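Local coordinates for Mll8374 protein (Mesorhizobium loti, PDB 3B5E), which probably hydrolyses carboxylic ester bonds, as a serine carboxylesterase of the alpha/beta-hydrolase fold, at residues I66-D70 with G71-F75; A167-E170 with T171-P174. All coordinates share one frame; numbering follows the deposited sequence. Where two conformers were deposited one is given.

Contact 1: I66-D70 with G71-F75; sequences IPQED and GFRWF. With EDO (1,2-ethanediol), chain E; SO4 (sulfate ion), chain C.
Gln68 runs extended with CG anti to the backbone N (chi1 173°), while Arg73 tucks CG between its N and carbonyl carbon and bends at chi3 (-55°), and these torsions bring amide and guanidinium together. They meet over one face of a beta hairpin, strands 66-68 and 71-73 joined by a type II' turn from Gln68 to Gly71. Arg73 NH1 donates to Gln68 OE1 at 2.8 Å in a nearly straight bond. It lies in the plane of both groups, which are almost coplanar. Ile66 shares this face and lays CG2 against Arg73 CG at 3.6 Å. Its CD1 reaches on to Phe75 CA.

The strands are paired by backbone bonds. Ile66 and Arg73 form a hydrogen-bonded pair, with Arg73 N to Ile66 O at 2.8 Å. Gln68 and Gly71 form the next such pair and close the turn. Between them, Pro67 and Phe72 are a non-hydrogen-bonded pair. Water 1 bridges Glu69 O and Gly71 O. In the turn itself, Glu69 N donates to O2 of an ethanediol, probably from the crystallisation liquor.

Outside the hairpin, Trp74 NE1 donates to His37 O. Trp74 N donates to Asn120 OD1, which ties the strand end to the likely nucleophile elbow. Three partners meet the guanidinium in or near its plane: Gln68 OE1, a sulfate and Phe75 O. The sulfate, probably also from the liquor, is bonded by Ser39 OG as well as by Arg73. Arg73 NH1 donates to sulfate O2 at 2.9 Å, and NH2 to O1. Side-on, Arg73 NE donates to Phe75 O at 2.8 Å, and NH2 donates to the same oxygen.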
ATOM      1  N   ILE A  66       2.546 -14.988   2.165  1.00 22.15           N
ATOM      2  CA  ILE A  66       1.621 -16.098   1.963  1.00 22.60           C
ATOM      3  C   ILE A  66       1.545 -16.435   0.476  1.00 22.36           C
ATOM      4  O   ILE A  66       1.175 -15.580  -0.320  1.00 23.72           O
ATOM      5  CB  ILE A  66       0.223 -15.712   2.494  1.00 22.60           C
ATOM      6  CG1 ILE A  66       0.297 -15.452   3.997  1.00 26.37           C
ATOM      7  CG2 ILE A  66      -0.807 -16.800   2.205  1.00 20.37           C
ATOM      8  CD1 ILE A  66      -0.894 -14.785   4.531  1.00 24.06           C
ATOM      9  N   PRO A  67       1.901 -17.677   0.097  1.00 25.11           N
ATOM     10  CA  PRO A  67       1.765 -18.075  -1.295  1.00 25.65           C
ATOM     11  C   PRO A  67       0.307 -18.090  -1.770  1.00 24.40           C
ATOM     12  O   PRO A  67      -0.612 -18.411  -1.020  1.00 27.51           O
ATOM     13  CB  PRO A  67       2.351 -19.497  -1.320  1.00 26.97           C
ATOM     14  CG  PRO A  67       3.231 -19.565  -0.127  1.00 27.92           C
ATOM     15  CD  PRO A  67       2.480 -18.767   0.903  1.00 25.94           C
ATOM     16  N   GLN A  68       0.117 -17.697  -3.013  1.00 24.42           N
ATOM     17  CA  GLN A  68      -1.170 -17.801  -3.682  1.00 24.53           C
ATOM     18  C   GLN A  68      -0.861 -18.115  -5.128  1.00 27.03           C
ATOM     19  O   GLN A  68      -0.424 -17.248  -5.900  1.00 24.07           O
ATOM     20  CB  GLN A  68      -1.975 -16.537  -3.602  1.00 23.52           C
ATOM     21  CG  GLN A  68      -3.230 -16.657  -4.455  1.00 26.57           C
ATOM     22  CD  GLN A  68      -4.178 -15.554  -4.209  1.00 29.89           C
ATOM     23  OE1 GLN A  68      -4.279 -15.084  -3.088  1.00 34.19           O
ATOM     24  NE2 GLN A  68      -4.885 -15.105  -5.260  1.00 27.17           N
ATOM     25  N   GLU A  69      -1.066 -19.378  -5.486  0.50 29.48           N
ATOM     26  CA  GLU A  69      -0.774 -19.859  -6.820  0.50 30.43           C
ATOM     27  C   GLU A  69       0.687 -19.543  -7.138  0.50 29.69           C
ATOM     28  O   GLU A  69       1.567 -19.925  -6.367  0.50 29.78           O
ATOM     29  CB  GLU A  69      -1.770 -19.261  -7.814  0.50 31.25           C
ATOM     30  CG  GLU A  69      -3.220 -19.453  -7.381  0.50 34.31           C
ATOM     31  CD  GLU A  69      -4.193 -19.573  -8.539  0.50 41.11           C
ATOM     32  OE1 GLU A  69      -3.774 -19.492  -9.716  0.50 45.13           O
ATOM     33  OE2 GLU A  69      -5.393 -19.761  -8.264  0.50 42.30           O
ATOM     34  N   ASP A  70       0.947 -18.830  -8.233  1.00 30.36           N
ATOM     35  CA  ASP A  70       2.326 -18.487  -8.640  1.00 31.90           C
ATOM     36  C   ASP A  70       2.831 -17.193  -8.007  1.00 29.32           C
ATOM     37  O   ASP A  70       3.967 -16.792  -8.245  1.00 29.96           O
ATOM     38  CB  ASP A  70       2.443 -18.388 -10.162  1.00 35.82           C
ATOM     39  CG  ASP A  70       2.269 -19.745 -10.849  1.00 48.12           C
ATOM     40  OD1 ASP A  70       2.880 -20.747 -10.382  1.00 55.77           O
ATOM     41  OD2 ASP A  70       1.512 -19.804 -11.848  1.00 62.11           O
ATOM     42  N   GLY A  71       1.999 -16.548  -7.201  1.00 25.39           N
ATOM     43  CA  GLY A  71       2.393 -15.323  -6.529  1.00 22.57           C
ATOM     44  C   GLY A  71       2.142 -15.415  -5.048  1.00 21.84           C
ATOM     45  O   GLY A  71       2.344 -16.463  -4.451  1.00 22.08           O
ATOM     46  N   PHE A  72       1.729 -14.287  -4.471  1.00 20.69           N
ATOM     47  CA  PHE A  72       1.719 -14.082  -3.036  1.00 18.70           C
ATOM     48  C   PHE A  72       0.550 -13.171  -2.637  1.00 19.21           C
ATOM     49  O   PHE A  72      -0.077 -12.487  -3.479  1.00 17.71           O
ATOM     50  CB  PHE A  72       3.092 -13.517  -2.570  1.00 17.61           C
ATOM     51  CG  PHE A  72       4.249 -14.386  -2.996  1.00 18.50           C
ATOM     52  CD1 PHE A  72       4.643 -15.461  -2.212  1.00 18.36           C
ATOM     53  CD2 PHE A  72       4.883 -14.194  -4.237  1.00 20.93           C
ATOM     54  CE1 PHE A  72       5.646 -16.318  -2.644  1.00 20.69           C
ATOM     55  CE2 PHE A  72       5.894 -15.048  -4.664  1.00 20.58           C
ATOM     56  CZ  PHE A  72       6.269 -16.104  -3.862  1.00 22.76           C
ATOM     57  N   ARG A  73       0.267 -13.190  -1.347  1.00 18.39           N
ATOM     58  CA  ARG A  73      -0.696 -12.297  -0.746  1.00 19.82           C
ATOM     59  C   ARG A  73      -0.218 -11.897   0.635  1.00 19.12           C
ATOM     60  O   ARG A  73       0.709 -12.489   1.170  1.00 18.69           O
ATOM     61  CB  ARG A  73      -2.085 -12.950  -0.689  1.00 19.28           C
ATOM     62  CG  ARG A  73      -2.163 -14.325   0.042  1.00 20.08           C
ATOM     63  CD  ARG A  73      -3.588 -14.894   0.021  1.00 23.66           C
ATOM     64  NE  ARG A  73      -4.509 -13.909   0.586  1.00 26.29           N
ATOM     65  CZ  ARG A  73      -5.392 -13.183  -0.079  1.00 19.80           C
ATOM     66  NH1 ARG A  73      -5.628 -13.388  -1.369  1.00 22.81           N
ATOM     67  NH2 ARG A  73      -6.108 -12.278   0.586  1.00 23.80           N
ATOM     68  N   TRP A  74      -0.890 -10.893   1.194  1.00 19.24           N
ATOM     69  CA  TRP A  74      -0.452 -10.191   2.402  1.00 19.46           C
ATOM     70  C   TRP A  74      -1.052 -10.738   3.696  1.00 20.71           C
ATOM     71  O   TRP A  74      -0.482 -10.587   4.757  1.00 21.20           O
ATOM     72  CB  TRP A  74      -0.761  -8.693   2.232  1.00 18.22           C
ATOM     73  CG  TRP A  74       0.119  -8.117   1.128  1.00 16.13           C
ATOM     74  CD1 TRP A  74      -0.226  -7.883  -0.163  1.00 18.51           C
ATOM     75  CD2 TRP A  74       1.505  -7.765   1.244  1.00 12.88           C
ATOM     76  NE1 TRP A  74       0.853  -7.435  -0.869  1.00 16.77           N
ATOM     77  CE2 TRP A  74       1.932  -7.349  -0.031  1.00 16.48           C
ATOM     78  CE3 TRP A  74       2.432  -7.795   2.294  1.00 19.58           C
ATOM     79  CZ2 TRP A  74       3.214  -6.926  -0.268  1.00 20.58           C
ATOM     80  CZ3 TRP A  74       3.698  -7.378   2.049  1.00 17.94           C
ATOM     81  CH2 TRP A  74       4.084  -6.959   0.777  1.00 18.58           C
ATOM     82  N   PHE A  75      -2.228 -11.338   3.597  1.00 18.47           N
ATOM     83  CA  PHE A  75      -2.880 -11.975   4.745  1.00 19.00           C
ATOM     84  C   PHE A  75      -3.939 -12.943   4.243  1.00 19.72           C
ATOM     85  O   PHE A  75      -4.412 -12.820   3.127  1.00 21.26           O
ATOM     86  CB  PHE A  75      -3.458 -10.945   5.745  1.00 19.51           C
ATOM     87  CG  PHE A  75      -4.239  -9.828   5.114  1.00 21.03           C
ATOM     88  CD1 PHE A  75      -5.565 -10.019   4.690  1.00 20.78           C
ATOM     89  CD2 PHE A  75      -3.680  -8.559   4.970  1.00 16.17           C
ATOM     90  CE1 PHE A  75      -6.295  -8.984   4.144  1.00 19.65           C
ATOM     91  CE2 PHE A  75      -4.390  -7.531   4.379  1.00 21.55           C
ATOM     92  CZ  PHE A  75      -5.722  -7.740   3.969  1.00 24.07           C
TER
HETATM   93  C1  EDO E 225      -0.709 -21.690  -2.784  1.00 64.99           C
HETATM   94  O1  EDO E 225       0.393 -21.740  -3.707  1.00 63.62           O
HETATM   95  C2  EDO E 225      -1.990 -22.168  -3.465  1.00 67.28           C
HETATM   96  O2  EDO E 225      -2.860 -21.064  -3.738  1.00 63.54           O
HETATM   97  S   SO4 C 223      -8.082 -10.387  -2.307  1.00 28.74           S
HETATM   98  O1  SO4 C 223      -7.524  -9.833  -1.099  1.00 35.23           O
HETATM   99  O2  SO4 C 223      -7.344 -11.520  -2.829  1.00 41.15           O
HETATM  100  O3  SO4 C 223      -8.005  -9.444  -3.350  1.00 28.86           O
HETATM  101  O4  SO4 C 223      -9.435 -10.857  -2.042  1.00 33.70           O
HETATM  102  O   HOH W   1       3.738 -18.638  -4.931  1.00 31.74           O

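Contact 2: A167-E170 with T171-P174; sequences AADE and TYGP
The backbone turns sharply at Asp169, the centre of an inverse gamma turn, and Gly173 N then donates back to Asp169 O at 2.9 Å. Asp169 turns its CG away from the backbone N (chi1 -171°), which carries the carboxylate across to Tyr172. Asp169 OD1 accepts from Tyr172 N at 3.2 Å, and the donor sits well above the carboxylate plane. Asp169 OD1 also lies 3.6 Å from Tyr172 CB. The carboxylate stands steeply to the ring, 79° between planes.

Water 2 donates to OD1 and accepts from Thr171 N, so the oxygen has two partners here. Water 3 joins Glu170 OE1 to Thr171 OG1. Thr171 CG2 sits over the centre of one face of the Tyr172 ring.

The other oxygen, OD2, is bonded to His199 ND1. This fits the acid of a Ser-His-Asp triad with Ser119, as in other alpha/beta-hydrolases. With an alanine in place of Asp169, His199 ND1 and Tyr172 N would probably both be left without their carboxylate partner.

Tyr172 also meets the His199 ring and touches Thr81 and Met145. The loop follows strand 160-166 of the central sheet and leads into helix 176-185.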
ATOM      1  N   ALA A 167     -14.897   2.796 -11.296  1.00 17.17           N
ATOM      2  CA  ALA A 167     -16.376   2.853 -11.575  1.00 16.66           C
ATOM      3  C   ALA A 167     -16.890   1.526 -12.090  1.00 17.00           C
ATOM      4  O   ALA A 167     -18.031   1.147 -11.827  1.00 19.03           O
ATOM      5  CB  ALA A 167     -16.696   3.962 -12.661  1.00 15.79           C
ATOM      6  N   ALA A 168     -16.030   0.822 -12.826  1.00 15.58           N
ATOM      7  CA  ALA A 168     -16.361  -0.443 -13.478  1.00 16.00           C
ATOM      8  C   ALA A 168     -15.970  -1.634 -12.599  1.00 18.18           C
ATOM      9  O   ALA A 168     -16.065  -2.779 -13.023  1.00 19.96           O
ATOM     10  CB  ALA A 168     -15.668  -0.526 -14.843  1.00 14.41           C
ATOM     11  N   ASP A 169     -15.500  -1.353 -11.374  1.00 18.53           N
ATOM     12  CA  ASP A 169     -15.098  -2.384 -10.407  1.00 18.96           C
ATOM     13  C   ASP A 169     -16.371  -2.856  -9.724  1.00 18.96           C
ATOM     14  O   ASP A 169     -16.780  -2.369  -8.686  1.00 21.07           O
ATOM     15  CB  ASP A 169     -14.065  -1.826  -9.429  1.00 18.92           C
ATOM     16  CG  ASP A 169     -13.434  -2.915  -8.533  1.00 21.76           C
ATOM     17  OD1 ASP A 169     -13.961  -4.083  -8.506  1.00 21.06           O
ATOM     18  OD2 ASP A 169     -12.416  -2.589  -7.886  1.00 20.75           O
ATOM     19  N   GLU A 170     -17.044  -3.790 -10.377  1.00 21.95           N
ATOM     20  CA  GLU A 170     -18.376  -4.236  -9.985  1.00 24.46           C
ATOM     21  C   GLU A 170     -18.395  -4.899  -8.595  1.00 22.35           C
ATOM     22  O   GLU A 170     -19.282  -4.639  -7.776  1.00 20.52           O
ATOM     23  CB  GLU A 170     -18.867  -5.207 -11.052  1.00 26.22           C
ATOM     24  CG  GLU A 170     -20.282  -5.659 -10.948  1.00 30.65           C
ATOM     25  CD  GLU A 170     -20.659  -6.634 -12.093  1.00 34.37           C
ATOM     26  OE1 GLU A 170     -19.787  -7.453 -12.516  1.00 42.08           O
ATOM     27  OE2 GLU A 170     -21.823  -6.595 -12.551  1.00 37.19           O
ATOM     28  N   THR A 171     -17.364  -5.677  -8.316  1.00 21.80           N
ATOM     29  CA  THR A 171     -17.293  -6.470  -7.100  1.00 22.59           C
ATOM     30  C   THR A 171     -16.934  -5.604  -5.885  1.00 21.87           C
ATOM     31  O   THR A 171     -17.540  -5.737  -4.832  1.00 21.88           O
ATOM     32  CB  THR A 171     -16.259  -7.625  -7.250  1.00 23.80           C
ATOM     33  OG1 THR A 171     -16.618  -8.440  -8.366  1.00 26.33           O
ATOM     34  CG2 THR A 171     -16.190  -8.519  -5.988  1.00 20.95           C
ATOM     35  N   TYR A 172     -15.932  -4.744  -6.037  1.00 19.64           N
ATOM     36  CA  TYR A 172     -15.331  -4.039  -4.899  1.00 19.91           C
ATOM     37  C   TYR A 172     -15.645  -2.553  -4.783  1.00 22.01           C
ATOM     38  O   TYR A 172     -15.511  -1.991  -3.677  1.00 21.31           O
ATOM     39  CB  TYR A 172     -13.821  -4.245  -4.932  1.00 23.07           C
ATOM     40  CG  TYR A 172     -13.490  -5.701  -4.822  1.00 22.43           C
ATOM     41  CD1 TYR A 172     -13.791  -6.394  -3.660  1.00 22.43           C
ATOM     42  CD2 TYR A 172     -12.887  -6.392  -5.869  1.00 26.44           C
ATOM     43  CE1 TYR A 172     -13.529  -7.756  -3.522  1.00 28.73           C
ATOM     44  CE2 TYR A 172     -12.623  -7.776  -5.747  1.00 31.96           C
ATOM     45  CZ  TYR A 172     -12.937  -8.437  -4.562  1.00 31.52           C
ATOM     46  OH  TYR A 172     -12.668  -9.773  -4.389  1.00 33.14           O
ATOM     47  N   GLY A 173     -16.081  -1.935  -5.887  1.00 22.56           N
ATOM     48  CA  GLY A 173     -16.509  -0.531  -5.889  1.00 23.47           C
ATOM     49  C   GLY A 173     -17.460  -0.092  -4.766  1.00 21.60           C
ATOM     50  O   GLY A 173     -17.253   0.953  -4.167  1.00 21.48           O
ATOM     51  N   PRO A 174     -18.502  -0.885  -4.460  1.00 20.56           N
ATOM     52  CA  PRO A 174     -19.454  -0.544  -3.396  1.00 21.57           C
ATOM     53  C   PRO A 174     -18.941  -0.357  -1.957  1.00 21.47           C
ATOM     54  O   PRO A 174     -19.657   0.228  -1.130  1.00 19.72           O
ATOM     55  CB  PRO A 174     -20.432  -1.724  -3.411  1.00 23.26           C
ATOM     56  CG  PRO A 174     -20.282  -2.361  -4.693  1.00 25.73           C
ATOM     57  CD  PRO A 174     -18.863  -2.173  -5.102  1.00 22.06           C
TER
HETATM   58  O   HOH W   2     -14.628  -6.076  -9.891  1.00 24.76           O
HETATM   59  O   HOH W   3     -17.298  -8.537 -11.098  1.00 44.63           O

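Contact 1 and contact 2 share no strand or helix. Their centres are 23 Å apart and their nearest atoms about 8 Å. Contact 1 is partly buried, a hairpin outside the central sheet. Contact 2 lies at the surface, though its aspartate is buried. The hairpin uses regular strand pairing and a cationic side chain. The loop uses a carboxylate side chain, one turn-closing backbone bond and bridging waters. Both lie near the probable catalytic site. Contact 1 approaches the likely nucleophile elbow through Trp74, and contact 2 probably supplies the triad acid. The sulfate bonded by Arg73 of contact 1 also lies near the hydroxyl of Tyr172 of contact 2, between the two contacts.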